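Long-range contacts in putative Acetyltransferase (Pyrococcus horikoshii, PDB 3DDD), which binds coenzyme A and probably works as an acyltransferase, transferring acyl groups other than aminoacyl groups: residues T121-A126 / C263-L268; Y143-Y148 / Y280-Y285; N84-I89 / F179-I184. All coordinates share one frame; numbering follows the deposited sequence.

Interaction 1 of 3, residues T121-A126 / C263-L268; sequences TIRLDA and CMRMRL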
loop_
_atom_site.group_PDB
_atom_site.type_symbol
_atom_site.label_atom_id
_atom_site.label_comp_id
_atom_site.label_asym_id
_atom_site.label_seq_id
_atom_site.Cartn_x
_atom_site.Cartn_y
_atom_site.Cartn_z
ATOM N N THR A 121 10.322 3.064 13.383
ATOM C CA THR A 121 8.910 3.330 13.185
ATOM C C THR A 121 8.336 2.326 12.214
ATOM O O THR A 121 8.917 2.066 11.176
ATOM C CB THR A 121 8.692 4.750 12.714
ATOM O OG1 THR A 121 9.085 5.604 13.786
ATOM C CG2 THR A 121 7.192 5.005 12.355
ATOM N N ILE A 122 7.205 1.734 12.586
ATOM C CA ILE A 122 6.472 0.852 11.687
ATOM C C ILE A 122 5.062 1.396 11.571
ATOM O O ILE A 122 4.439 1.739 12.564
ATOM C CB ILE A 122 6.502 -0.632 12.164
ATOM C CG1 ILE A 122 7.927 -1.199 12.039
ATOM C CG2 ILE A 122 5.557 -1.487 11.349
ATOM C CD1 ILE A 122 8.164 -2.465 12.825
ATOM N N ARG A 123 4.572 1.478 10.342
ATOM C CA ARG A 123 3.237 1.980 10.089
ATOM C C ARG A 123 2.442 1.042 9.183
ATOM O O ARG A 123 2.980 0.140 8.546
ATOM C CB ARG A 123 3.312 3.382 9.483
ATOM C CG ARG A 123 3.954 4.374 10.414
ATOM C CD ARG A 123 4.405 5.599 9.716
ATOM N NE ARG A 123 3.343 6.579 9.502
ATOM C CZ ARG A 123 3.344 7.471 8.517
ATOM N NH1 ARG A 123 4.317 7.484 7.593
ATOM N NH2 ARG A 123 2.332 8.320 8.417
ATOM N N LEU A 124 1.144 1.282 9.149
ATOM C CA LEU A 124 0.222 0.469 8.373
ATOM C C LEU A 124 -1.121 1.168 8.242
ATOM O O LEU A 124 -1.419 2.100 8.976
ATOM C CB LEU A 124 0.025 -0.903 9.030
ATOM C CG LEU A 124 -0.449 -0.932 10.487
ATOM C CD1 LEU A 124 -1.976 -0.708 10.611
ATOM C CD2 LEU A 124 -0.048 -2.220 11.119
ATOM N N ASP A 125 -1.922 0.671 7.312
ATOM C CA ASP A 125 -3.301 1.102 7.094
ATOM C C ASP A 125 -4.257 -0.023 7.415
ATOM O O ASP A 125 -4.359 -1.001 6.667
ATOM C CB ASP A 125 -3.461 1.575 5.667
ATOM C CG ASP A 125 -2.743 2.873 5.438
ATOM O OD1 ASP A 125 -3.199 3.876 6.023
ATOM O OD2 ASP A 125 -1.728 2.895 4.690
ATOM N N ALA A 126 -4.927 0.142 8.555
ATOM C CA ALA A 126 -5.785 -0.868 9.189
ATOM C C ALA A 126 -7.239 -0.888 8.743
ATOM O O ALA A 126 -7.956 0.102 8.917
ATOM C CB ALA A 126 -5.784 -0.623 10.747
ATOM N N CYS A 263 -9.473 3.020 5.889
ATOM C CA CYS A 263 -8.610 2.435 6.882
ATOM C C CYS A 263 -8.180 3.494 7.849
ATOM O O CYS A 263 -8.316 4.688 7.597
ATOM C CB CYS A 263 -7.355 1.874 6.245
ATOM S SG CYS A 263 -7.702 0.456 5.202
HETATM N N MSE A 264 -7.633 3.032 8.954
HETATM C CA MSE A 264 -7.032 3.905 9.896
HETATM C C MSE A 264 -5.545 3.644 9.739
HETATM O O MSE A 264 -5.092 2.506 9.817
HETATM C CB MSE A 264 -7.563 3.604 11.297
HETATM C CG MSE A 264 -6.882 4.373 12.406
HETATM SE SE MSE A 264 -7.154 6.277 12.315
HETATM C CE MSE A 264 -8.977 6.372 13.065
ATOM N N ARG A 265 -4.804 4.700 9.455
ATOM C CA ARG A 265 -3.376 4.613 9.423
ATOM C C ARG A 265 -2.959 4.562 10.878
ATOM O O ARG A 265 -3.570 5.191 11.708
ATOM C CB ARG A 265 -2.780 5.802 8.680
ATOM C CG ARG A 265 -1.283 5.840 8.565
ATOM C CD ARG A 265 -0.884 6.772 7.397
ATOM N NE ARG A 265 -1.104 6.086 6.119
ATOM C CZ ARG A 265 -0.537 6.400 4.961
ATOM N NH1 ARG A 265 0.295 7.434 4.871
ATOM N NH2 ARG A 265 -0.782 5.641 3.888
HETATM N N MSE A 266 -1.955 3.749 11.179
HETATM C CA MSE A 266 -1.501 3.536 12.556
HETATM C C MSE A 266 0.018 3.459 12.606
HETATM O O MSE A 266 0.663 3.197 11.593
HETATM C CB MSE A 266 -2.084 2.233 13.097
HETATM C CG MSE A 266 -3.595 2.145 13.071
HETATM SE SE MSE A 266 -4.245 0.506 13.819
HETATM C CE MSE A 266 -4.358 1.047 15.672
ATOM N N ARG A 267 0.572 3.666 13.793
ATOM C CA ARG A 267 2.018 3.785 13.984
ATOM C C ARG A 267 2.501 3.125 15.266
ATOM O O ARG A 267 1.914 3.284 16.347
ATOM C CB ARG A 267 2.437 5.267 13.971
ATOM C CG ARG A 267 3.925 5.498 14.165
ATOM C CD ARG A 267 4.252 6.964 14.234
ATOM N NE ARG A 267 3.972 7.501 15.567
ATOM C CZ ARG A 267 2.892 8.190 15.899
ATOM N NH1 ARG A 267 1.981 8.514 15.006
ATOM N NH2 ARG A 267 2.752 8.612 17.140
ATOM N N LEU A 268 3.612 2.407 15.135
ATOM C CA LEU A 268 4.364 1.940 16.280
ATOM C C LEU A 268 5.762 2.558 16.214
ATOM O O LEU A 268 6.551 2.277 15.308
ATOM C CB LEU A 268 4.423 0.419 16.348
ATOM C CG LEU A 268 5.210 -0.149 17.537
ATOM C CD1 LEU A 268 4.632 0.281 18.913
ATOM C CD2 LEU A 268 5.302 -1.651 17.429
#
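Asp125 and Arg265 form a non-hydrogen-bonded pair of an antiparallel ladder, and their side chains run side by side, pointing the same way. Arg265 therefore meets the carboxylate side-on: NE lies 3.0 Å from Asp125 OD1 in a nearly straight bond (173°), while NH2 lies 3.0 Å from Asp125 OD2 on its syn lone pair. The two flat groups are twisted 42° apart, so the salt bridge is not coplanar. A bend at chi3 (-77°) carries the Arg265 guanidinium alongside Asp125. Thr145 OG1 also bonds to Asp125 OD1, and Arg265 NH2 pairs with the terminal carboxylate of Gly288. Arg123 crosses on the same face, its NH2 3.7 Å from Arg265 CD and its guanidinium nearly perpendicular to the other. Salt bridges from Arg123 to Glu142 and Glu274 probably offset the proximity of the two cations. Replacing Arg265 by a shorter, uncharged residue such as alanine would remove both nitrogens, and is likely to leave the Asp125 carboxylate without its side-on partner and the Gly288 carboxylate without its salt bridge.

The other face is apolar. Leu124 and selenomethionine Met266 lie alongside each other, CD1 of Leu124 3.9 Å from CB of Met266, and Met266 SE packs 3.6 Å from Ala126 CB. Between the faces, Ile122, Leu124 and Ala126 each exchange two backbone bonds with Leu268, Met266 and Met264, respectively. Coenzyme A touches Asp125 and Ala126 of strand 121-126, and strand 258-267 lies between that strand and strand 140-149, a position consistent with the last strand of a GNAT domain.

Interaction 2 of 3, residues Y143-Y148 / Y280-Y285; sequences YRTVRY and YGILAY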
loop_
_atom_site.group_PDB
_atom_site.type_symbol
_atom_site.label_atom_id
_atom_site.label_comp_id
_atom_site.label_asym_id
_atom_site.label_seq_id
_atom_site.Cartn_x
_atom_site.Cartn_y
_atom_site.Cartn_z
ATOM N N TYR A 143 -4.448 8.888 11.258
ATOM C CA TYR A 143 -5.596 9.496 10.602
ATOM C C TYR A 143 -6.115 8.465 9.597
ATOM O O TYR A 143 -5.402 7.525 9.268
ATOM C CB TYR A 143 -5.200 10.808 9.875
ATOM C CG TYR A 143 -3.920 10.685 9.068
ATOM C CD1 TYR A 143 -3.923 10.044 7.864
ATOM C CD2 TYR A 143 -2.694 11.172 9.549
ATOM C CE1 TYR A 143 -2.765 9.887 7.121
ATOM C CE2 TYR A 143 -1.513 11.025 8.800
ATOM C CZ TYR A 143 -1.568 10.368 7.579
ATOM O OH TYR A 143 -0.448 10.175 6.780
ATOM N N ARG A 144 -7.339 8.670 9.105
ATOM C CA ARG A 144 -7.961 7.761 8.128
ATOM C C ARG A 144 -7.444 7.971 6.716
ATOM O O ARG A 144 -7.057 9.077 6.327
ATOM C CB ARG A 144 -9.489 7.895 8.129
ATOM C CG ARG A 144 -10.170 7.190 9.284
ATOM C CD ARG A 144 -11.594 7.673 9.494
ATOM N NE ARG A 144 -12.561 7.009 8.615
ATOM C CZ ARG A 144 -13.331 7.603 7.693
ATOM N NH1 ARG A 144 -13.286 8.912 7.461
ATOM N NH2 ARG A 144 -14.162 6.862 6.983
ATOM N N THR A 145 -7.439 6.893 5.951
ATOM C CA THR A 145 -7.001 6.927 4.573
ATOM C C THR A 145 -8.179 6.321 3.828
ATOM O O THR A 145 -8.461 5.136 3.974
ATOM C CB THR A 145 -5.690 6.087 4.355
ATOM O OG1 THR A 145 -5.659 4.961 5.243
ATOM C CG2 THR A 145 -4.436 6.918 4.582
ATOM N N VAL A 146 -8.850 7.148 3.021
ATOM C CA VAL A 146 -10.180 6.839 2.443
ATOM C C VAL A 146 -10.122 6.605 0.932
ATOM O O VAL A 146 -9.659 7.457 0.172
ATOM C CB VAL A 146 -11.192 7.938 2.787
ATOM C CG1 VAL A 146 -12.573 7.590 2.285
ATOM C CG2 VAL A 146 -11.231 8.140 4.300
ATOM N N ARG A 147 -10.588 5.432 0.515
ATOM C CA ARG A 147 -10.567 4.991 -0.876
ATOM C C ARG A 147 -11.856 5.471 -1.556
ATOM O O ARG A 147 -12.958 5.129 -1.112
ATOM C CB ARG A 147 -10.447 3.454 -0.916
ATOM C CG ARG A 147 -10.242 2.801 -2.305
ATOM C CD ARG A 147 -10.151 1.245 -2.192
ATOM N NE ARG A 147 -8.780 0.693 -2.195
ATOM C CZ ARG A 147 -8.387 -0.436 -1.581
ATOM N NH1 ARG A 147 -9.237 -1.182 -0.853
ATOM N NH2 ARG A 147 -7.113 -0.816 -1.672
ATOM N N TYR A 148 -11.703 6.287 -2.606
ATOM C CA TYR A 148 -12.821 6.853 -3.359
ATOM C C TYR A 148 -12.746 6.361 -4.774
ATOM O O TYR A 148 -11.660 6.215 -5.309
ATOM C CB TYR A 148 -12.769 8.388 -3.380
ATOM C CG TYR A 148 -13.244 9.006 -2.084
ATOM C CD1 TYR A 148 -14.600 9.110 -1.802
ATOM C CD2 TYR A 148 -12.339 9.458 -1.128
ATOM C CE1 TYR A 148 -15.050 9.674 -0.627
ATOM C CE2 TYR A 148 -12.774 10.033 0.053
ATOM C CZ TYR A 148 -14.132 10.136 0.298
ATOM O OH TYR A 148 -14.564 10.682 1.477
ATOM N N TYR A 280 -1.934 13.951 -1.667
ATOM C CA TYR A 280 -3.351 13.862 -2.042
ATOM C C TYR A 280 -3.831 12.437 -2.189
ATOM O O TYR A 280 -4.975 12.171 -1.933
ATOM C CB TYR A 280 -3.630 14.602 -3.356
ATOM C CG TYR A 280 -3.640 16.088 -3.207
ATOM C CD1 TYR A 280 -2.454 16.801 -3.134
ATOM C CD2 TYR A 280 -4.825 16.780 -3.094
ATOM C CE1 TYR A 280 -2.446 18.173 -2.961
ATOM C CE2 TYR A 280 -4.828 18.168 -2.912
ATOM C CZ TYR A 280 -3.637 18.850 -2.857
ATOM O OH TYR A 280 -3.624 20.221 -2.689
ATOM N N GLY A 281 -2.948 11.543 -2.613
ATOM C CA GLY A 281 -3.291 10.164 -2.872
ATOM C C GLY A 281 -2.126 9.291 -2.458
ATOM O O GLY A 281 -1.000 9.452 -2.952
ATOM N N ILE A 282 -2.379 8.366 -1.540
ATOM C CA ILE A 282 -1.323 7.482 -1.094
ATOM C C ILE A 282 -1.015 6.500 -2.221
ATOM O O ILE A 282 -1.830 6.274 -3.124
ATOM C CB ILE A 282 -1.649 6.786 0.273
ATOM C CG1 ILE A 282 -2.679 5.673 0.143
ATOM C CG2 ILE A 282 -2.112 7.794 1.337
ATOM C CD1 ILE A 282 -2.752 4.815 1.416
ATOM N N LEU A 283 0.160 5.900 -2.163
ATOM C CA LEU A 283 0.553 4.906 -3.155
ATOM C C LEU A 283 -0.370 3.685 -3.103
ATOM O O LEU A 283 -0.980 3.342 -4.089
ATOM C CB LEU A 283 2.037 4.520 -2.978
ATOM C CG LEU A 283 2.651 3.790 -4.203
ATOM C CD1 LEU A 283 4.165 4.040 -4.333
ATOM C CD2 LEU A 283 2.375 2.309 -4.128
ATOM N N ALA A 284 -0.467 3.046 -1.938
ATOM C CA ALA A 284 -1.290 1.826 -1.748
ATOM C C ALA A 284 -1.423 1.631 -0.275
ATOM O O ALA A 284 -0.540 2.016 0.455
ATOM C CB ALA A 284 -0.635 0.588 -2.373
ATOM N N TYR A 285 -2.521 1.050 0.193
ATOM C CA TYR A 285 -2.636 0.710 1.624
ATOM C C TYR A 285 -1.464 -0.222 2.087
ATOM O O TYR A 285 -0.967 -0.106 3.207
ATOM C CB TYR A 285 -3.955 0.034 1.909
ATOM C CG TYR A 285 -5.210 0.883 1.954
ATOM C CD1 TYR A 285 -5.254 2.099 2.631
ATOM C CD2 TYR A 285 -6.384 0.433 1.353
ATOM C CE1 TYR A 285 -6.434 2.841 2.729
ATOM C CE2 TYR A 285 -7.589 1.181 1.429
ATOM C CZ TYR A 285 -7.605 2.382 2.111
ATOM O OH TYR A 285 -8.776 3.108 2.201
HETATM O O HOH W 1 -4.305 -0.026 -1.704
#
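Ile282 makes the first contact with Thr145, just past a classic beta bulge at Tyr280 and Gly281. Its CG2 lies 4.1 Å from Thr145 CG2, the two side chains crossing at about a right angle, and this is plain apolar packing. Three residues on, Tyr285 carries most of the second segment's share of the contact. Tyr285 and Thr145 slide past each other in opposite directions, bringing Tyr285 CE1 to 3.4 Å from Thr145 OG1, a hydroxyl bonded to Asp125. The Tyr285 hydroxyl donates to Thr145 O at 2.7 Å, approaching from above the carbonyl plane (37° out of it) and not along a lone pair. Arg147 has CG opposite its backbone N (chi1 -173°), which sends the chain out toward the tyrosine, and Tyr285 CE2 sits 3.5 Å from Arg147 CZ, over the centre of the guanidinium face. The planes stand 68° apart, so this is no parallel stack, and because Arg147 was modelled in two conformers its geometry is less certain. A water accepts from Tyr285 N at 2.8 Å and weakly from Arg147 NH2. Strand 238-242 also touches Ile282 and Tyr285 through Ile240. The C-terminal tail thereby packs across strand 140-149 of the GNAT fold, with the Tyr285 side chain about 7 Å from bound coenzyme A.

Interaction 3 of 3, residues N84-I89 / F179-I184; sequences NKQAWI and FGDDRI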
loop_
_atom_site.group_PDB
_atom_site.type_symbol
_atom_site.label_atom_id
_atom_site.label_comp_id
_atom_site.label_asym_id
_atom_site.label_seq_id
_atom_site.Cartn_x
_atom_site.Cartn_y
_atom_site.Cartn_z
ATOM N N ASN A 84 13.824 4.124 4.580
ATOM C CA ASN A 84 15.038 4.497 5.324
ATOM C C ASN A 84 14.773 4.630 6.805
ATOM O O ASN A 84 15.605 4.264 7.617
ATOM C CB ASN A 84 15.642 5.808 4.795
ATOM C CG ASN A 84 16.034 5.734 3.321
ATOM O OD1 ASN A 84 16.131 4.658 2.752
ATOM N ND2 ASN A 84 16.263 6.886 2.705
ATOM N N LYS A 85 13.604 5.146 7.144
ATOM C CA LYS A 85 13.281 5.525 8.512
ATOM C C LYS A 85 12.115 4.739 9.062
ATOM O O LYS A 85 11.879 4.732 10.263
ATOM C CB LYS A 85 12.875 6.987 8.531
ATOM C CG LYS A 85 13.976 7.984 8.110
ATOM C CD LYS A 85 13.520 9.431 8.382
ATOM C CE LYS A 85 14.348 10.443 7.581
ATOM N NZ LYS A 85 13.989 10.356 6.125
ATOM N N GLN A 86 11.339 4.140 8.162
ATOM C CA GLN A 86 10.118 3.437 8.528
ATOM C C GLN A 86 9.943 2.189 7.667
ATOM O O GLN A 86 10.586 2.032 6.611
ATOM C CB GLN A 86 8.916 4.373 8.359
ATOM C CG GLN A 86 8.675 4.816 6.905
ATOM C CD GLN A 86 7.567 5.824 6.758
ATOM O OE1 GLN A 86 6.750 5.997 7.652
ATOM N NE2 GLN A 86 7.516 6.481 5.605
ATOM N N ALA A 87 9.090 1.295 8.139
ATOM C CA ALA A 87 8.596 0.167 7.326
ATOM C C ALA A 87 7.090 0.225 7.337
ATOM O O ALA A 87 6.491 0.734 8.288
ATOM C CB ALA A 87 9.073 -1.169 7.865
ATOM N N TRP A 88 6.493 -0.279 6.259
ATOM C CA TRP A 88 5.046 -0.464 6.160
ATOM C C TRP A 88 4.712 -1.942 6.248
ATOM O O TRP A 88 5.344 -2.766 5.603
ATOM C CB TRP A 88 4.502 0.087 4.819
ATOM C CG TRP A 88 3.269 0.857 4.996
ATOM C CD1 TRP A 88 1.981 0.402 4.875
ATOM C CD2 TRP A 88 3.174 2.208 5.417
ATOM N NE1 TRP A 88 1.107 1.402 5.156
ATOM C CE2 TRP A 88 1.807 2.528 5.478
ATOM C CE3 TRP A 88 4.109 3.209 5.673
ATOM C CZ2 TRP A 88 1.362 3.762 5.869
ATOM C CZ3 TRP A 88 3.656 4.450 6.027
ATOM C CH2 TRP A 88 2.301 4.721 6.099
ATOM N N ILE A 89 3.717 -2.289 7.048
ATOM C CA ILE A 89 3.189 -3.647 6.993
ATOM C C ILE A 89 1.877 -3.620 6.199
ATOM O O ILE A 89 0.970 -2.777 6.438
ATOM C CB ILE A 89 3.057 -4.291 8.384
ATOM C CG1 ILE A 89 4.452 -4.650 8.905
ATOM C CG2 ILE A 89 2.219 -5.571 8.338
ATOM C CD1 ILE A 89 4.546 -4.804 10.422
ATOM N N PHE A 179 5.948 12.209 1.562
ATOM C CA PHE A 179 5.941 10.909 2.231
ATOM C C PHE A 179 6.823 10.840 3.456
ATOM O O PHE A 179 6.604 10.011 4.317
ATOM C CB PHE A 179 6.405 9.842 1.231
ATOM C CG PHE A 179 6.285 8.439 1.730
ATOM C CD1 PHE A 179 5.073 7.957 2.213
ATOM C CD2 PHE A 179 7.352 7.581 1.650
ATOM C CE1 PHE A 179 4.944 6.629 2.648
ATOM C CE2 PHE A 179 7.239 6.264 2.092
ATOM C CZ PHE A 179 6.035 5.790 2.571
ATOM N N GLY A 180 7.846 11.688 3.518
ATOM C CA GLY A 180 8.772 11.737 4.656
ATOM C C GLY A 180 9.908 10.717 4.543
ATOM O O GLY A 180 10.666 10.498 5.491
ATOM N N ASP A 181 10.000 10.058 3.394
ATOM C CA ASP A 181 10.967 8.984 3.220
ATOM C C ASP A 181 11.151 8.698 1.758
ATOM O O ASP A 181 10.463 9.296 0.915
ATOM C CB ASP A 181 10.497 7.718 3.963
ATOM C CG ASP A 181 11.643 6.874 4.497
ATOM O OD1 ASP A 181 12.647 6.680 3.801
ATOM O OD2 ASP A 181 11.526 6.381 5.621
ATOM N N ASP A 182 12.085 7.776 1.473
ATOM C CA ASP A 182 12.466 7.392 0.124
ATOM C C ASP A 182 11.772 6.093 -0.277
ATOM O O ASP A 182 12.109 5.013 0.246
ATOM C CB ASP A 182 13.999 7.257 0.024
ATOM C CG ASP A 182 14.478 6.785 -1.363
ATOM O OD1 ASP A 182 13.641 6.414 -2.213
ATOM O OD2 ASP A 182 15.708 6.754 -1.592
ATOM N N ARG A 183 10.804 6.209 -1.199
ATOM C CA ARG A 183 10.109 5.047 -1.780
ATOM C C ARG A 183 10.208 5.026 -3.310
ATOM O O ARG A 183 9.367 4.462 -3.988
ATOM C CB ARG A 183 8.636 5.044 -1.386
ATOM C CG ARG A 183 7.935 6.366 -1.707
ATOM C CD ARG A 183 6.518 6.209 -2.039
ATOM N NE ARG A 183 5.909 7.519 -2.042
ATOM C CZ ARG A 183 4.700 7.813 -1.593
ATOM N NH1 ARG A 183 3.892 6.876 -1.201
ATOM N NH2 ARG A 183 4.281 9.076 -1.613
ATOM N N ILE A 184 11.261 5.610 -3.853
ATOM C CA ILE A 184 11.405 5.751 -5.290
ATOM C C ILE A 184 11.486 4.387 -5.960
ATOM O O ILE A 184 11.069 4.237 -7.114
ATOM C CB ILE A 184 12.649 6.614 -5.622
ATOM C CG1 ILE A 184 12.428 8.049 -5.135
ATOM C CG2 ILE A 184 13.019 6.553 -7.151
ATOM C CD1 ILE A 184 11.072 8.683 -5.525
HETATM O O HOH W 2 14.225 3.549 1.227
#
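Asp181 turns its carboxylate to the backbone of Asn84 and Lys85, joining the entry to strand 86-94 of the GNAT fold to an interhelical loop that contains an Asx turn. In that turn Asp182 OD1 accepts from Ile184 N at 3.0 Å, at the start of helix 184-192.

Hydrogen bonds make the polar part of the contact. Asn84 N donates to Asp181 OD1 at 2.9 Å, on the syn side but 25° out of the carboxylate plane. Lys85 N reaches Asp181 OD2, also at 2.9 Å, along the syn lone pair. OD1 takes a second bond on its anti lone pair, from Asp182 N. With donors on both oxygens, three bonds in all, the carboxylate is probably held against rotation. The Lys85 ammonium adds a weak bond to Gly180 O, where positive phi ends helix 169-179.

Packing is carried by Phe179. Gln86 NE2 sits over one face of its ring, 3.4 Å from Phe179 CZ and offset toward the rim, with the amide plane turned 45° from the ring. CG of Gln86 stands between the backbone N and the carbonyl carbon (chi1 64°), and the chain runs out extended from there to the ring, while OE1 bonds to Arg123. Arg183 NH1 lies over the opposite face of Phe179, and its guanidinium is paired with Asp175. Trp88 joins obliquely, its CZ3 4.2 Å from Phe179 CE1.

Water supplies the third link: one molecule donates both to Asn84 OD1, at 2.7 Å, and to Asp182 O.

How the interactions relate
From the N terminus, residues 84-89, 121-126 and 143-148 come in turn before any partner appears. Residues 179-184 then close the loop of interaction 3, 263-268 that of interaction 1, and 280-285 that of interaction 2. Partners thus return in the order of the openings, so each pair of loops crosses and none nests. Strand 121-126 is flanked by strands 86-94 and 258-267, and the latter also borders strand 140-149, so one run of neighbouring strands links the contacts. Trp88, Asp125 and Tyr285 converge there, Trp88 NE1 3.2 Å from Tyr285 O. Interactions 1 and 3 join the coenzyme A-binding part of the chain to the later part; interaction 2 lays the C-terminal tail on strand 140-149.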